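Local coordinates for extracellular solute-binding protein (Bordetella parapertussis, PDB 3PU5), which probably captures a small solute, perhaps a polyamine, outside the cytoplasmic membrane for uptake by a transport system, at residues S128-E131 and F132-T136; A179-E182 and R183-P186. All blocks are in the same frame, centred on the assembly; numbering follows the deposited sequence.

Contact 1. Residues S128-E131 and F132-T136; sequences SWKE and FVERT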
loop_
_atom_site.group_PDB
_atom_site.type_symbol
_atom_site.label_atom_id
_atom_site.label_comp_id
_atom_site.label_asym_id
_atom_site.label_seq_id
_atom_site.Cartn_x
_atom_site.Cartn_y
_atom_site.Cartn_z
ATOM N N SER A 128 -16.122 -1.191 12.412
ATOM C CA SER A 128 -15.598 0.114 12.032
ATOM C C SER A 128 -14.388 0.517 12.867
ATOM O O SER A 128 -14.163 -0.021 13.954
ATOM C CB SER A 128 -16.681 1.179 12.180
ATOM O OG SER A 128 -16.993 1.371 13.549
ATOM N N TRP A 129 -13.616 1.470 12.345
ATOM C CA TRP A 129 -12.526 2.087 13.097
ATOM C C TRP A 129 -13.070 2.739 14.363
ATOM O O TRP A 129 -12.431 2.724 15.425
ATOM C CB TRP A 129 -11.859 3.177 12.256
ATOM C CG TRP A 129 -11.050 2.672 11.088
ATOM C CD1 TRP A 129 -11.338 2.814 9.750
ATOM C CD2 TRP A 129 -9.812 1.961 11.159
ATOM N NE1 TRP A 129 -10.345 2.231 8.989
ATOM C CE2 TRP A 129 -9.402 1.694 9.833
ATOM C CE3 TRP A 129 -9.006 1.522 12.219
ATOM C CZ2 TRP A 129 -8.221 1.004 9.541
ATOM C CZ3 TRP A 129 -7.840 0.836 11.930
ATOM C CH2 TRP A 129 -7.456 0.585 10.599
ATOM N N LYS A 130 -14.241 3.354 14.230
ATOM C CA LYS A 130 -14.871 4.041 15.348
ATOM C C LYS A 130 -15.220 3.042 16.455
ATOM O O LYS A 130 -14.977 3.299 17.638
ATOM C CB LYS A 130 -16.119 4.797 14.864
ATOM C CG LYS A 130 -16.845 5.577 15.946
ATOM C CD LYS A 130 -17.969 6.419 15.343
ATOM C CE LYS A 130 -17.413 7.508 14.419
ATOM N NZ LYS A 130 -18.385 7.937 13.356
ATOM N N GLU A 131 -15.786 1.902 16.070
ATOM C CA GLU A 131 -16.120 0.864 17.044
ATOM C C GLU A 131 -14.839 0.343 17.708
ATOM O O GLU A 131 -14.763 0.207 18.925
ATOM C CB GLU A 131 -16.865 -0.282 16.368
ATOM C CG GLU A 131 -17.296 -1.358 17.330
ATOM C CD GLU A 131 -18.062 -2.483 16.667
ATOM O OE1 GLU A 131 -18.431 -2.345 15.480
ATOM O OE2 GLU A 131 -18.290 -3.511 17.342
ATOM N N PHE A 132 -13.832 0.051 16.892
ATOM C CA PHE A 132 -12.521 -0.353 17.395
ATOM C C PHE A 132 -11.993 0.621 18.451
ATOM O O PHE A 132 -11.563 0.215 19.534
ATOM C CB PHE A 132 -11.534 -0.449 16.224
ATOM C CG PHE A 132 -10.107 -0.661 16.645
ATOM C CD1 PHE A 132 -9.772 -1.694 17.500
ATOM C CD2 PHE A 132 -9.097 0.169 16.171
ATOM C CE1 PHE A 132 -8.448 -1.894 17.887
ATOM C CE2 PHE A 132 -7.772 -0.027 16.553
ATOM C CZ PHE A 132 -7.450 -1.062 17.409
ATOM N N VAL A 133 -12.014 1.908 18.130
ATOM C CA VAL A 133 -11.543 2.930 19.062
ATOM C C VAL A 133 -12.376 2.987 20.351
ATOM O O VAL A 133 -11.841 2.901 21.452
ATOM C CB VAL A 133 -11.518 4.336 18.409
ATOM C CG1 VAL A 133 -11.187 5.408 19.452
ATOM C CG2 VAL A 133 -10.532 4.370 17.259
ATOM N N GLU A 134 -13.685 3.124 20.207
ATOM C CA GLU A 134 -14.540 3.356 21.362
ATOM C C GLU A 134 -14.598 2.138 22.270
ATOM O O GLU A 134 -14.634 2.279 23.482
ATOM C CB GLU A 134 -15.946 3.771 20.929
ATOM C CG GLU A 134 -15.996 5.071 20.147
ATOM C CD GLU A 134 -15.390 6.254 20.893
ATOM O OE1 GLU A 134 -15.396 6.260 22.145
ATOM O OE2 GLU A 134 -14.907 7.189 20.217
ATOM N N ARG A 135 -14.608 0.942 21.688
ATOM C CA ARG A 135 -14.590 -0.274 22.494
ATOM C C ARG A 135 -13.232 -0.453 23.193
ATOM O O ARG A 135 -13.164 -0.913 24.342
ATOM C CB ARG A 135 -14.988 -1.505 21.663
ATOM C CG ARG A 135 -16.484 -1.547 21.318
ATOM C CD ARG A 135 -16.863 -2.778 20.485
ATOM N NE ARG A 135 -16.722 -4.029 21.226
ATOM C CZ ARG A 135 -16.921 -5.240 20.705
ATOM N NH1 ARG A 135 -17.276 -5.363 19.431
ATOM N NH2 ARG A 135 -16.769 -6.328 21.454
ATOM N N THR A 136 -12.148 -0.079 22.514
ATOM C CA THR A 136 -10.835 -0.108 23.163
ATOM C C THR A 136 -10.817 0.797 24.400
ATOM O O THR A 136 -10.422 0.386 25.488
ATOM C CB THR A 136 -9.721 0.339 22.204
ATOM O OG1 THR A 136 -9.596 -0.621 21.151
ATOM C CG2 THR A 136 -8.386 0.461 22.948
#
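Phe132, Val133, Glu134 and Arg135 each donate their backbone N-H to the carbonyl four residues earlier, from Ser128 O through Glu131 O, over the first two turns of the helix, in the regular i to i+4 pattern. The motif is a capped N-terminus of helix 129-138: Ser128 sits at the N-cap, and its OG accepts from Glu131 N at 2.8 Å. Glu131, held by that bond through its backbone, also reaches one turn ahead. Its CG lies anti to the backbone N (chi1 -177°) and the chain runs on extended, bringing the carboxylate alongside Arg135, whose side chain points the same way. Glu131 OE2 forms a salt bridge with Arg135 NH1 at 3.0 Å, met on the anti side, with the carboxylate and guanidinium planes only 21° apart. The methylenes follow, Arg135 CD resting 3.5 Å from Glu131 CG. Both groups have second partners: Glu131 OE1 accepts from Lys127 N, and Arg135 NE pairs with Glu140. On the buried side, Trp129 and Phe132 are neighbours in the hydrophobic layer against strand 111-117, the indole NE1 being bound to Gly236 O. Phe132 CD2 meets the edge of the indole near its plane, 4.2 Å from Trp129 CE3. Phe132 O is gripped by Thr136, one turn on, from opposite faces of its plane: by Thr136 N and by Thr136 OG1, the hydroxyl at 2.7 Å.

Contact 2. Residues A179-E182 and R183-P186; sequences ATLE and RMKP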
loop_
_atom_site.group_PDB
_atom_site.type_symbol
_atom_site.label_atom_id
_atom_site.label_comp_id
_atom_site.label_asym_id
_atom_site.label_seq_id
_atom_site.Cartn_x
_atom_site.Cartn_y
_atom_site.Cartn_z
ATOM N N ALA A 179 -4.837 12.721 19.745
ATOM C CA ALA A 179 -5.772 12.714 20.863
ATOM C C ALA A 179 -6.582 11.417 20.915
ATOM O O ALA A 179 -6.867 10.914 21.990
ATOM C CB ALA A 179 -6.701 13.921 20.793
ATOM N N THR A 180 -6.960 10.892 19.752
ATOM C CA THR A 180 -7.683 9.623 19.679
ATOM C C THR A 180 -6.823 8.490 20.219
ATOM O O THR A 180 -7.251 7.730 21.083
ATOM C CB THR A 180 -8.107 9.289 18.230
ATOM O OG1 THR A 180 -9.013 10.293 17.761
ATOM C CG2 THR A 180 -8.808 7.953 18.164
ATOM N N LEU A 181 -5.600 8.388 19.713
ATOM C CA LEU A 181 -4.692 7.329 20.139
ATOM C C LEU A 181 -4.355 7.462 21.619
ATOM O O LEU A 181 -4.182 6.464 22.334
ATOM C CB LEU A 181 -3.418 7.351 19.293
ATOM C CG LEU A 181 -2.385 6.270 19.607
ATOM C CD1 LEU A 181 -2.965 4.875 19.343
ATOM C CD2 LEU A 181 -1.139 6.508 18.772
ATOM N N GLU A 182 -4.278 8.702 22.083
ATOM C CA GLU A 182 -3.975 8.957 23.484
ATOM C C GLU A 182 -5.063 8.365 24.380
ATOM O O GLU A 182 -4.777 7.893 25.472
ATOM C CB GLU A 182 -3.823 10.458 23.738
ATOM C CG GLU A 182 -3.346 10.786 25.133
ATOM C CD GLU A 182 -2.940 12.241 25.283
ATOM O OE1 GLU A 182 -3.428 13.083 24.500
ATOM O OE2 GLU A 182 -2.130 12.538 26.185
ATOM N N ARG A 183 -6.305 8.393 23.905
ATOM C CA ARG A 183 -7.430 7.760 24.605
ATOM C C ARG A 183 -7.259 6.241 24.682
ATOM O O ARG A 183 -7.679 5.594 25.645
ATOM C CB ARG A 183 -8.752 8.091 23.891
ATOM C CG ARG A 183 -9.176 9.573 23.962
ATOM C CD ARG A 183 -10.367 9.848 23.048
ATOM N NE ARG A 183 -11.536 9.099 23.490
ATOM C CZ ARG A 183 -12.419 8.533 22.678
ATOM N NH1 ARG A 183 -12.279 8.615 21.356
ATOM N NH2 ARG A 183 -13.443 7.871 23.196
HETATM N N MSE A 184 -6.636 5.668 23.658
HETATM C CA MSE A 184 -6.490 4.217 23.573
HETATM C C MSE A 184 -5.237 3.727 24.283
HETATM O O MSE A 184 -5.137 2.549 24.644
HETATM C CB MSE A 184 -6.435 3.772 22.111
HETATM C CG MSE A 184 -7.636 4.190 21.281
HETATM SE SE MSE A 184 -7.260 3.889 19.372
HETATM C CE MSE A 184 -6.907 1.982 19.432
ATOM N N LYS A 185 -4.289 4.640 24.484
ATOM C CA LYS A 185 -2.947 4.287 24.960
ATOM C C LYS A 185 -2.877 3.318 26.163
ATOM O O LYS A 185 -2.030 2.425 26.183
ATOM C CB LYS A 185 -2.114 5.551 25.235
ATOM C CG LYS A 185 -0.650 5.251 25.542
ATOM C CD LYS A 185 0.197 6.512 25.680
ATOM C CE LYS A 185 -0.218 7.344 26.884
ATOM N NZ LYS A 185 0.659 8.544 27.038
ATOM N N PRO A 186 -3.753 3.496 27.168
ATOM C CA PRO A 186 -3.707 2.617 28.346
ATOM C C PRO A 186 -3.938 1.144 28.026
ATOM O O PRO A 186 -3.518 0.279 28.802
ATOM C CB PRO A 186 -4.868 3.126 29.212
ATOM C CG PRO A 186 -5.059 4.544 28.795
ATOM C CD PRO A 186 -4.730 4.583 27.327
HETATM O O HOH W 1 -11.032 10.677 19.785
#
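Thr180 OG1 is gripped by a water, which donates to it at 2.9 Å and accepts from Arg183 NH1 at the same distance, and it is also bonded to Ala176 O. The bridge lies near the C-terminal end of helix 174-184, with Lys185 and Pro186 in 3-10 geometry. Leu181 O takes two N-H groups from the next turn, Met184 N at 2.9 Å and Lys185 N at 2.8 Å, both weak because the angles at hydrogen are strongly bent. Arg183 N is likewise split between two acceptors: it donates to Ala179 O at 3.2 Å in the alpha-helical pattern, and weakly to Thr180 O. The mixture of i to i+3 and i to i+4 bonds is consistent with a helix tightening toward its end. Arg183 runs back along the preceding turn. With CG beside the backbone N (chi1 -67°), its aliphatic part runs past the outer end of the Ala179 carbonyl, CG lying 3.3 Å from Ala179 O. The bend at chi3 then carries the guanidinium to the water, while NH2 is held by Glu134 of helix 129-138, so the arginine is fixed through two nitrogens. Glu182 and Lys185 both reach Arg322, at the end of helix 305-322, which supplies a salt bridge to Glu182 OE1 and a carbonyl acceptor to Lys185 NZ. Away from these polar groups, Leu181 CD1 lies 4.4 Å from SE of Met184, a selenomethionine.

Contact 1 comes first along the chain, at the start of helix 129-138, and contact 2 follows at the end of helix 174-184; their centres are about 11 Å apart, on the same side of the chain's centre. The two helices touch directly. Glu134 OE1 of contact 1 forms a salt bridge with Arg183 NH2 of contact 2 at 2.7 Å, while Phe132 CE2 packs on Met184 CE and Val133 CG1 on Thr180 CG2. Helix 156-167 borders both. The strands that follow the two helices, 145-148 and 188-192, pair in parallel; each contact lies within one helix, and the side chains that meet between them pack the two helices together at the periphery of this periplasmic-binding-protein-like fold.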